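PDB 3I3V: probable secreted solute-binding lipoprotein, which probably binds a solute outside the cell membrane and passes it to a transporter, as extracellular solute-binding lipoproteins of its family do. Local coordinates for residues Ala163-Thr173 with Gly219-Ser230; Asp8-Thr18 with Val40-Leu51. One frame throughout, in Å; residues are numbered along the deposited sequence.

Interaction 1. Residues Ala163-Thr173 with Gly219-Ser230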
loop_
_atom_site.group_PDB
_atom_site.type_symbol
_atom_site.label_atom_id
_atom_site.label_comp_id
_atom_site.label_asym_id
_atom_site.label_seq_id
_atom_site.Cartn_x
_atom_site.Cartn_y
_atom_site.Cartn_z
ATOM N N ALA C 163 -67.060 -17.824 -35.016
ATOM C CA ALA C 163 -66.239 -19.021 -35.102
ATOM C C ALA C 163 -65.258 -19.021 -33.935
ATOM O O ALA C 163 -64.773 -17.969 -33.527
ATOM C CB ALA C 163 -65.489 -19.052 -36.434
ATOM N N PRO C 164 -64.983 -20.205 -33.362
ATOM C CA PRO C 164 -64.058 -20.349 -32.234
ATOM C C PRO C 164 -62.585 -20.318 -32.651
ATOM O O PRO C 164 -62.015 -19.229 -32.800
ATOM C CB PRO C 164 -64.483 -21.678 -31.608
ATOM C CG PRO C 164 -64.948 -22.459 -32.785
ATOM C CD PRO C 164 -65.758 -21.443 -33.562
ATOM N N VAL C 165 -61.958 -21.482 -32.827
ATOM C CA VAL C 165 -60.550 -21.508 -33.235
ATOM C C VAL C 165 -60.430 -21.645 -34.751
ATOM O O VAL C 165 -60.985 -22.564 -35.353
ATOM C CB VAL C 165 -59.743 -22.681 -32.585
ATOM C CG1 VAL C 165 -58.283 -22.577 -32.976
ATOM C CG2 VAL C 165 -59.849 -22.640 -31.075
ATOM N N THR C 166 -59.715 -20.720 -35.374
ATOM C CA THR C 166 -59.528 -20.797 -36.812
ATOM C C THR C 166 -58.117 -21.325 -37.087
ATOM O O THR C 166 -57.155 -20.952 -36.416
ATOM C CB THR C 166 -59.711 -19.419 -37.476
ATOM O OG1 THR C 166 -59.543 -19.541 -38.894
ATOM C CG2 THR C 166 -58.704 -18.422 -36.922
ATOM N N VAL C 167 -58.003 -22.217 -38.062
ATOM C CA VAL C 167 -56.714 -22.792 -38.405
ATOM C C VAL C 167 -56.787 -23.436 -39.786
ATOM O O VAL C 167 -57.836 -23.939 -40.190
ATOM C CB VAL C 167 -56.283 -23.849 -37.351
ATOM C CG1 VAL C 167 -57.276 -25.005 -37.329
ATOM C CG2 VAL C 167 -54.872 -24.345 -37.647
ATOM N N GLY C 168 -55.673 -23.401 -40.513
ATOM C CA GLY C 168 -55.639 -23.992 -41.842
ATOM C C GLY C 168 -55.404 -25.487 -41.762
ATOM O O GLY C 168 -54.264 -25.951 -41.764
ATOM N N GLY C 169 -56.488 -26.245 -41.686
ATOM C CA GLY C 169 -56.361 -27.683 -41.593
ATOM C C GLY C 169 -55.770 -28.362 -42.813
ATOM O O GLY C 169 -55.424 -29.539 -42.745
ATOM N N ASN C 170 -55.660 -27.646 -43.925
ATOM C CA ASN C 170 -55.093 -28.242 -45.129
ATOM C C ASN C 170 -53.701 -27.728 -45.469
ATOM O O ASN C 170 -53.283 -27.792 -46.626
ATOM C CB ASN C 170 -56.008 -28.042 -46.346
ATOM C CG ASN C 170 -55.749 -29.072 -47.447
ATOM O OD1 ASN C 170 -56.051 -28.838 -48.623
ATOM N ND2 ASN C 170 -55.200 -30.226 -47.062
ATOM N N ASP C 171 -53.000 -27.182 -44.478
ATOM C CA ASP C 171 -51.631 -26.742 -44.700
ATOM C C ASP C 171 -50.797 -26.745 -43.418
ATOM O O ASP C 171 -51.228 -27.287 -42.396
ATOM C CB ASP C 171 -51.573 -25.391 -45.443
ATOM C CG ASP C 171 -51.949 -24.189 -44.585
ATOM O OD1 ASP C 171 -52.086 -24.312 -43.348
ATOM O OD2 ASP C 171 -52.092 -23.090 -45.180
ATOM N N TRP C 172 -49.602 -26.164 -43.472
ATOM C CA TRP C 172 -48.694 -26.151 -42.325
ATOM C C TRP C 172 -49.248 -25.671 -40.980
ATOM O O TRP C 172 -48.796 -26.128 -39.929
ATOM C CB TRP C 172 -47.431 -25.352 -42.665
ATOM C CG TRP C 172 -47.680 -23.916 -43.042
ATOM C CD1 TRP C 172 -48.105 -23.442 -44.251
ATOM C CD2 TRP C 172 -47.506 -22.769 -42.201
ATOM N NE1 TRP C 172 -48.201 -22.068 -44.216
ATOM C CE2 TRP C 172 -47.838 -21.632 -42.968
ATOM C CE3 TRP C 172 -47.101 -22.595 -40.874
ATOM C CZ2 TRP C 172 -47.773 -20.339 -42.454
ATOM C CZ3 TRP C 172 -47.033 -21.304 -40.360
ATOM C CH2 TRP C 172 -47.368 -20.194 -41.149
ATOM N N THR C 173 -50.221 -24.763 -41.001
ATOM C CA THR C 173 -50.787 -24.249 -39.753
ATOM C C THR C 173 -51.532 -25.372 -39.054
ATOM O O THR C 173 -51.298 -25.644 -37.874
ATOM C CB THR C 173 -51.731 -23.037 -40.004
ATOM O OG1 THR C 173 -52.735 -23.393 -40.966
ATOM C CG2 THR C 173 -50.943 -21.858 -40.547
ATOM N N GLY C 219 -66.644 -29.186 -31.765
ATOM C CA GLY C 219 -66.759 -27.954 -32.527
ATOM C C GLY C 219 -65.838 -26.830 -32.092
ATOM O O GLY C 219 -66.204 -25.661 -32.179
ATOM N N VAL C 220 -64.635 -27.167 -31.642
ATOM C CA VAL C 220 -63.693 -26.148 -31.201
ATOM C C VAL C 220 -63.067 -25.416 -32.386
ATOM O O VAL C 220 -62.628 -24.275 -32.257
ATOM C CB VAL C 220 -62.581 -26.763 -30.318
ATOM C CG1 VAL C 220 -61.441 -25.767 -30.123
ATOM C CG2 VAL C 220 -63.154 -27.152 -28.967
ATOM N N PHE C 221 -63.037 -26.061 -33.547
ATOM C CA PHE C 221 -62.466 -25.437 -34.737
ATOM C C PHE C 221 -63.567 -24.907 -35.630
ATOM O O PHE C 221 -64.704 -25.364 -35.551
ATOM C CB PHE C 221 -61.609 -26.451 -35.503
ATOM C CG PHE C 221 -60.498 -27.016 -34.681
ATOM C CD1 PHE C 221 -59.473 -26.195 -34.231
ATOM C CD2 PHE C 221 -60.524 -28.335 -34.266
ATOM C CE1 PHE C 221 -58.501 -26.676 -33.380
ATOM C CE2 PHE C 221 -59.548 -28.824 -33.411
ATOM C CZ PHE C 221 -58.536 -27.990 -32.964
ATOM N N ALA C 222 -63.225 -23.936 -36.472
ATOM C CA ALA C 222 -64.185 -23.342 -37.400
ATOM C C ALA C 222 -64.775 -24.425 -38.293
ATOM O O ALA C 222 -64.124 -25.438 -38.566
ATOM C CB ALA C 222 -63.493 -22.284 -38.263
ATOM N N ASP C 223 -66.007 -24.219 -38.748
ATOM C CA ASP C 223 -66.635 -25.196 -39.622
ATOM C C ASP C 223 -65.748 -25.352 -40.856
ATOM O O ASP C 223 -65.187 -24.375 -41.349
ATOM C CB ASP C 223 -68.035 -24.736 -40.055
ATOM C CG ASP C 223 -69.052 -24.738 -38.908
ATOM O OD1 ASP C 223 -69.047 -25.681 -38.090
ATOM O OD2 ASP C 223 -69.873 -23.797 -38.840
ATOM N N LYS C 224 -65.591 -26.584 -41.329
ATOM C CA LYS C 224 -64.797 -26.850 -42.523
ATOM C C LYS C 224 -63.285 -26.589 -42.396
ATOM O O LYS C 224 -62.589 -26.461 -43.398
ATOM C CB LYS C 224 -65.378 -26.041 -43.693
ATOM C CG LYS C 224 -66.881 -26.249 -43.875
ATOM C CD LYS C 224 -67.437 -25.667 -45.181
ATOM C CE LYS C 224 -67.250 -24.155 -45.286
ATOM N NZ LYS C 224 -65.877 -23.774 -45.741
ATOM N N ALA C 225 -62.782 -26.521 -41.168
ATOM C CA ALA C 225 -61.361 -26.265 -40.918
ATOM C C ALA C 225 -60.424 -27.132 -41.762
ATOM O O ALA C 225 -59.312 -26.719 -42.079
ATOM C CB ALA C 225 -61.052 -26.466 -39.432
ATOM N N GLN C 226 -60.882 -28.328 -42.114
ATOM C CA GLN C 226 -60.097 -29.276 -42.902
ATOM C C GLN C 226 -59.675 -28.750 -44.269
ATOM O O GLN C 226 -58.686 -29.215 -44.840
ATOM C CB GLN C 226 -60.886 -30.572 -43.091
ATOM C CG GLN C 226 -61.924 -30.793 -42.017
ATOM C CD GLN C 226 -63.343 -30.635 -42.529
ATOM O OE1 GLN C 226 -64.285 -30.512 -41.745
ATOM N NE2 GLN C 226 -63.506 -30.661 -43.845
ATOM N N GLY C 227 -60.424 -27.789 -44.796
ATOM C CA GLY C 227 -60.091 -27.229 -46.090
ATOM C C GLY C 227 -59.534 -25.817 -46.033
ATOM O O GLY C 227 -59.242 -25.228 -47.072
ATOM N N LEU C 228 -59.374 -25.267 -44.833
ATOM C CA LEU C 228 -58.850 -23.906 -44.677
ATOM C C LEU C 228 -57.328 -23.834 -44.833
ATOM O O LEU C 228 -56.638 -24.849 -44.787
ATOM C CB LEU C 228 -59.256 -23.334 -43.311
ATOM C CG LEU C 228 -60.760 -23.329 -43.012
ATOM C CD1 LEU C 228 -61.016 -22.739 -41.627
ATOM C CD2 LEU C 228 -61.487 -22.530 -44.083
ATOM N N THR C 229 -56.819 -22.619 -45.017
ATOM C CA THR C 229 -55.390 -22.385 -45.177
ATOM C C THR C 229 -54.938 -21.244 -44.278
ATOM O O THR C 229 -55.755 -20.577 -43.637
ATOM C CB THR C 229 -55.042 -21.981 -46.617
ATOM O OG1 THR C 229 -55.701 -20.746 -46.931
ATOM C CG2 THR C 229 -55.477 -23.054 -47.596
ATOM N N SER C 230 -53.630 -21.019 -44.242
ATOM C CA SER C 230 -53.067 -19.952 -43.440
ATOM C C SER C 230 -53.741 -18.619 -43.812
ATOM O O SER C 230 -53.909 -17.738 -42.968
ATOM C CB SER C 230 -51.558 -19.869 -43.677
ATOM O OG SER C 230 -50.932 -19.107 -42.659
HETATM O O HOH W 1 -57.808 -26.589 -49.276
#
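Val165 and Phe221 form a single beta bridge at the tightly packed end of this contact. Val165 N donates to Val220 O (2.9 Å), and Val165 O takes the N-H of Ala222. Beside these bonds Val165 CG2 lies against Val220 CG1 at 3.6 Å, while Val167 CG1 and Val165 CB both meet Phe221 CD1; branched and aromatic side chains suit this buried place, where Phe377 meets the Phe221 ring edge-to-face.

Further along, Gly168 and Gly169 bring the backbones close: a side chain on either would collide with the other segment. Asn170 N gives a fairly straight bond to Leu228 O (3.1 Å) in the carbonyl plane. Asp171 uses both oxygens. Its CG sits between backbone N and carbonyl carbon (chi1 74°), from where OD2 receives Ser230 N on its syn side, somewhat out of the carboxylate plane, at 2.7 Å and OD1 takes both Thr173 N and Thr173 OG1. An alanine here is likely to leave Ser230 N and Thr173 N without this acceptor, and Thr173 OG1 without its mate.

The solvent side is looser: Asn170 OD1 reaches Gly227 O through a water, and the exposed Trp172 brings CZ2 to 3.4 Å from Ser230 OG. One aspartate thus serves two helix starts, an N-cap for helix 172-182 and a bridge to the first residue of helix 230-238, at the end of a strand-to-helix connection in an alpha/beta domain.

Interaction 2. Residues Asp8-Thr18 with Val40-Leu51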
loop_
_atom_site.group_PDB
_atom_site.type_symbol
_atom_site.label_atom_id
_atom_site.label_comp_id
_atom_site.label_asym_id
_atom_site.label_seq_id
_atom_site.Cartn_x
_atom_site.Cartn_y
_atom_site.Cartn_z
ATOM N N ASP C 8 -9.230 -9.341 -44.028
ATOM C CA ASP C 8 -9.902 -8.045 -43.889
ATOM C C ASP C 8 -11.121 -7.970 -44.824
ATOM O O ASP C 8 -11.637 -6.890 -45.107
ATOM C CB ASP C 8 -8.950 -6.873 -44.199
ATOM C CG ASP C 8 -7.490 -7.225 -43.986
ATOM O OD1 ASP C 8 -7.138 -7.715 -42.892
ATOM O OD2 ASP C 8 -6.700 -7.002 -44.926
ATOM N N THR C 9 -11.561 -9.122 -45.316
ATOM C CA THR C 9 -12.739 -9.193 -46.173
ATOM C C THR C 9 -13.542 -10.371 -45.691
ATOM O O THR C 9 -13.183 -11.498 -45.937
ATOM C CB THR C 9 -12.398 -9.450 -47.630
ATOM O OG1 THR C 9 -11.862 -8.262 -48.208
ATOM C CG2 THR C 9 -13.647 -9.841 -48.397
ATOM N N LEU C 10 -14.642 -10.102 -45.022
ATOM C CA LEU C 10 -15.462 -11.159 -44.508
ATOM C C LEU C 10 -16.586 -11.373 -45.501
ATOM O O LEU C 10 -17.309 -10.431 -45.781
ATOM C CB LEU C 10 -16.045 -10.729 -43.175
ATOM C CG LEU C 10 -16.206 -11.676 -42.004
ATOM C CD1 LEU C 10 -17.526 -11.450 -41.313
ATOM C CD2 LEU C 10 -16.070 -13.091 -42.464
ATOM N N VAL C 11 -16.735 -12.581 -46.053
ATOM C CA VAL C 11 -17.823 -12.846 -47.006
ATOM C C VAL C 11 -18.869 -13.659 -46.266
ATOM O O VAL C 11 -18.569 -14.720 -45.715
ATOM C CB VAL C 11 -17.346 -13.654 -48.231
ATOM C CG1 VAL C 11 -18.502 -13.836 -49.208
ATOM C CG2 VAL C 11 -16.181 -12.952 -48.905
ATOM N N VAL C 12 -20.097 -13.152 -46.269
ATOM C CA VAL C 12 -21.217 -13.775 -45.581
ATOM C C VAL C 12 -22.307 -14.240 -46.550
ATOM O O VAL C 12 -22.875 -13.433 -47.282
ATOM C CB VAL C 12 -21.853 -12.778 -44.574
ATOM C CG1 VAL C 12 -23.081 -13.390 -43.919
ATOM C CG2 VAL C 12 -20.832 -12.380 -43.529
ATOM N N HIS C 13 -22.590 -15.544 -46.534
ATOM C CA HIS C 13 -23.631 -16.142 -47.370
ATOM C C HIS C 13 -24.870 -16.205 -46.483
ATOM O O HIS C 13 -24.930 -17.013 -45.560
ATOM C CB HIS C 13 -23.215 -17.549 -47.813
ATOM C CG HIS C 13 -23.898 -18.011 -49.059
ATOM N ND1 HIS C 13 -23.640 -19.223 -49.641
ATOM C CD2 HIS C 13 -24.816 -17.391 -49.840
ATOM C CE1 HIS C 13 -24.370 -19.340 -50.743
ATOM N NE2 HIS C 13 -25.086 -18.245 -50.882
ATOM N N THR C 14 -25.852 -15.358 -46.783
ATOM C CA THR C 14 -27.063 -15.214 -45.973
ATOM C C THR C 14 -28.393 -15.315 -46.681
ATOM O O THR C 14 -28.511 -14.959 -47.846
ATOM C CB THR C 14 -27.113 -13.822 -45.340
ATOM O OG1 THR C 14 -25.789 -13.400 -45.017
ATOM C CG2 THR C 14 -27.978 -13.818 -44.112
ATOM N N GLN C 15 -29.411 -15.725 -45.927
ATOM C CA GLN C 15 -30.774 -15.811 -46.436
ATOM C C GLN C 15 -31.455 -14.477 -46.169
ATOM O O GLN C 15 -32.557 -14.232 -46.654
ATOM C CB GLN C 15 -31.551 -16.913 -45.727
ATOM C CG GLN C 15 -31.150 -18.308 -46.143
ATOM C CD GLN C 15 -32.020 -19.366 -45.514
ATOM O OE1 GLN C 15 -32.239 -19.362 -44.300
ATOM N NE2 GLN C 15 -32.519 -20.291 -46.334
ATOM N N LEU C 16 -30.792 -13.627 -45.383
ATOM C CA LEU C 16 -31.306 -12.309 -45.029
ATOM C C LEU C 16 -30.749 -11.260 -45.976
ATOM O O LEU C 16 -29.606 -11.372 -46.427
ATOM C CB LEU C 16 -30.893 -11.923 -43.605
ATOM C CG LEU C 16 -31.366 -12.773 -42.429
ATOM C CD1 LEU C 16 -30.953 -12.097 -41.135
ATOM C CD2 LEU C 16 -32.879 -12.945 -42.483
ATOM N N GLY C 17 -31.537 -10.224 -46.253
ATOM C CA GLY C 17 -31.060 -9.175 -47.141
ATOM C C GLY C 17 -32.122 -8.594 -48.056
ATOM O O GLY C 17 -31.962 -7.493 -48.577
ATOM N N THR C 18 -33.201 -9.339 -48.266
ATOM C CA THR C 18 -34.289 -8.869 -49.111
ATOM C C THR C 18 -35.656 -9.084 -48.468
ATOM O O THR C 18 -36.074 -8.291 -47.626
ATOM C CB THR C 18 -34.263 -9.548 -50.493
ATOM O OG1 THR C 18 -34.142 -10.968 -50.335
ATOM C CG2 THR C 18 -33.095 -9.014 -51.317
ATOM N N VAL C 40 -12.312 -3.239 -42.442
ATOM C CA VAL C 40 -12.832 -4.566 -42.761
ATOM C C VAL C 40 -13.987 -4.532 -43.761
ATOM O O VAL C 40 -15.064 -4.020 -43.454
ATOM C CB VAL C 40 -13.322 -5.297 -41.488
ATOM C CG1 VAL C 40 -13.867 -6.672 -41.851
ATOM C CG2 VAL C 40 -12.186 -5.424 -40.485
ATOM N N LYS C 41 -13.767 -5.078 -44.954
ATOM C CA LYS C 41 -14.811 -5.117 -45.968
ATOM C C LYS C 41 -15.763 -6.264 -45.681
ATOM O O LYS C 41 -15.343 -7.338 -45.254
ATOM C CB LYS C 41 -14.220 -5.295 -47.370
ATOM C CG LYS C 41 -15.275 -5.685 -48.425
ATOM C CD LYS C 41 -14.752 -5.664 -49.869
ATOM C CE LYS C 41 -14.569 -4.241 -50.394
ATOM N NZ LYS C 41 -13.484 -3.499 -49.680
ATOM N N ILE C 42 -17.048 -6.026 -45.909
ATOM C CA ILE C 42 -18.067 -7.044 -45.693
ATOM C C ILE C 42 -18.844 -7.228 -46.982
ATOM O O ILE C 42 -19.323 -6.255 -47.565
ATOM C CB ILE C 42 -19.076 -6.630 -44.580
ATOM C CG1 ILE C 42 -18.469 -6.870 -43.200
ATOM C CG2 ILE C 42 -20.377 -7.428 -44.720
ATOM C CD1 ILE C 42 -18.420 -8.325 -42.792
ATOM N N LYS C 43 -18.963 -8.468 -47.440
ATOM C CA LYS C 43 -19.733 -8.725 -48.647
ATOM C C LYS C 43 -20.840 -9.718 -48.339
ATOM O O LYS C 43 -20.612 -10.710 -47.654
ATOM C CB LYS C 43 -18.848 -9.276 -49.767
ATOM C CG LYS C 43 -19.573 -9.320 -51.108
ATOM C CD LYS C 43 -18.721 -9.901 -52.213
ATOM C CE LYS C 43 -19.501 -9.916 -53.520
ATOM N NZ LYS C 43 -18.783 -10.659 -54.593
ATOM N N ASN C 44 -22.044 -9.452 -48.831
ATOM C CA ASN C 44 -23.158 -10.367 -48.603
ATOM C C ASN C 44 -23.597 -11.091 -49.864
ATOM O O ASN C 44 -23.791 -10.470 -50.906
ATOM C CB ASN C 44 -24.372 -9.628 -48.031
ATOM C CG ASN C 44 -24.255 -9.370 -46.548
ATOM O OD1 ASN C 44 -24.210 -10.297 -45.743
ATOM N ND2 ASN C 44 -24.201 -8.102 -46.178
ATOM N N LEU C 45 -23.728 -12.411 -49.767
ATOM C CA LEU C 45 -24.218 -13.217 -50.879
ATOM C C LEU C 45 -25.590 -13.649 -50.380
ATOM O O LEU C 45 -25.697 -14.383 -49.402
ATOM C CB LEU C 45 -23.321 -14.438 -51.126
ATOM C CG LEU C 45 -21.930 -14.190 -51.742
ATOM C CD1 LEU C 45 -21.146 -15.509 -51.803
ATOM C CD2 LEU C 45 -22.076 -13.595 -53.149
ATOM N N VAL C 46 -26.644 -13.176 -51.031
ATOM C CA VAL C 46 -27.986 -13.513 -50.585
ATOM C C VAL C 46 -28.652 -14.593 -51.419
ATOM O O VAL C 46 -28.617 -14.562 -52.651
ATOM C CB VAL C 46 -28.903 -12.264 -50.570
ATOM C CG1 VAL C 46 -30.318 -12.657 -50.126
ATOM C CG2 VAL C 46 -28.325 -11.207 -49.634
ATOM N N ASN C 47 -29.252 -15.555 -50.724
ATOM C CA ASN C 47 -29.968 -16.665 -51.346
ATOM C C ASN C 47 -31.104 -17.073 -50.412
ATOM O O ASN C 47 -31.022 -16.860 -49.205
ATOM C CB ASN C 47 -29.031 -17.854 -51.579
ATOM C CG ASN C 47 -28.203 -17.706 -52.835
ATOM O OD1 ASN C 47 -28.734 -17.739 -53.948
ATOM N ND2 ASN C 47 -26.903 -17.541 -52.670
ATOM N N GLY C 48 -32.153 -17.670 -50.973
ATOM C CA GLY C 48 -33.284 -18.072 -50.164
ATOM C C GLY C 48 -33.297 -19.554 -49.867
ATOM O O GLY C 48 -32.440 -20.054 -49.144
ATOM N N ASP C 49 -34.274 -20.254 -50.431
ATOM C CA ASP C 49 -34.426 -21.688 -50.234
ATOM C C ASP C 49 -33.272 -22.501 -50.810
ATOM O O ASP C 49 -33.011 -23.620 -50.356
ATOM C CB ASP C 49 -35.744 -22.155 -50.858
ATOM C CG ASP C 49 -36.955 -21.664 -50.086
ATOM O OD1 ASP C 49 -38.083 -21.733 -50.624
ATOM O OD2 ASP C 49 -36.775 -21.219 -48.932
ATOM N N ASP C 50 -32.578 -21.940 -51.796
ATOM C CA ASP C 50 -31.463 -22.633 -52.427
ATOM C C ASP C 50 -30.072 -22.220 -51.922
ATOM O O ASP C 50 -29.071 -22.481 -52.585
ATOM C CB ASP C 50 -31.521 -22.436 -53.946
ATOM C CG ASP C 50 -31.305 -20.990 -54.357
ATOM O OD1 ASP C 50 -31.172 -20.724 -55.570
ATOM O OD2 ASP C 50 -31.266 -20.110 -53.470
ATOM N N LEU C 51 -29.993 -21.579 -50.762
ATOM C CA LEU C 51 -28.685 -21.163 -50.245
ATOM C C LEU C 51 -27.809 -22.373 -49.948
ATOM O O LEU C 51 -26.636 -22.409 -50.325
ATOM C CB LEU C 51 -28.843 -20.314 -48.972
ATOM C CG LEU C 51 -27.557 -19.890 -48.246
ATOM C CD1 LEU C 51 -27.881 -18.777 -47.282
ATOM C CD2 LEU C 51 -26.934 -21.082 -47.493
#
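His13 and Asn47 are brought together by their first torsions: CG of His13 lies anti to the backbone N (chi1 -157°), which leans the ring, on the face shared with Val11, over toward segment 40-51, and CG of Asn47 lies anti to its carbonyl carbon, turning ND2 toward His13. Asn47 ND2 donates to His13 NE2 at 2.6 Å, within the ring plane though the two flat groups stand 73° apart; in the modelled amide orientation NE2 is the acceptor, in a short and bent bond. Leu45 O also lies at the ring edge, 3.2 Å from His13 CD2, while Leu51 CG sits 3.9 Å over the centre of one face in a CH-pi contact. Edge and face together probably limit the ring's rotation, and an aromatic imidazole suits a place that offers both an amide and a leucine.

Just beyond, the extended chain of Gln15 sends NE2 to Gly48 O (2.8 Å), approaching from above the carbonyl plane, and its CG packs on Leu51 CD1. Strands 9-14 and 41-46 run parallel, with 23° between the axes of these segments, and backbone bonds pass from one to the other from Lys41 N to Asn47 N. Beta-branched Val11, Val12 and Ile42 suit the extended backbone; Ile42 CD1 presses on Leu10 CB at 3.4 Å, while the long chains of Lys41 and Lys43 run out from the pairing, Lys43 NZ to a salt bridge with Asp4.

Helix 23-36 completes a beta-alpha-beta crossover: its Tyr26 bonds Asn44 OD1 and touches Val12 and Thr14. Helix 300-310 packs on Leu10 and Val12, and strand 67-70 pairs with the other edge of strand 9-14, leaving 41-46 outermost in the chain's four-stranded sheet.

Overall arrangement
Interaction 2 closes along the chain before interaction 1 opens, and the two lie on opposite sides of the chain's centre, their centres about 38 Å apart and their nearest atoms about 12 Å apart. They share no strand or helix. Both are partly buried, but interaction 1 has the larger share of buried residues, whereas interaction 2 includes an outermost strand with exposed lysines. Their chemistry follows their place: 8-18 with 40-51 is continuous parallel pairing finished by side-chain amides and an imidazole, while 163-173 with 219-230 has one bridge, close glycine backbones and a carboxylate at helix starts. Strands 9-14 and 41-46 lie in one sheet, and strand 163-166 lies in another.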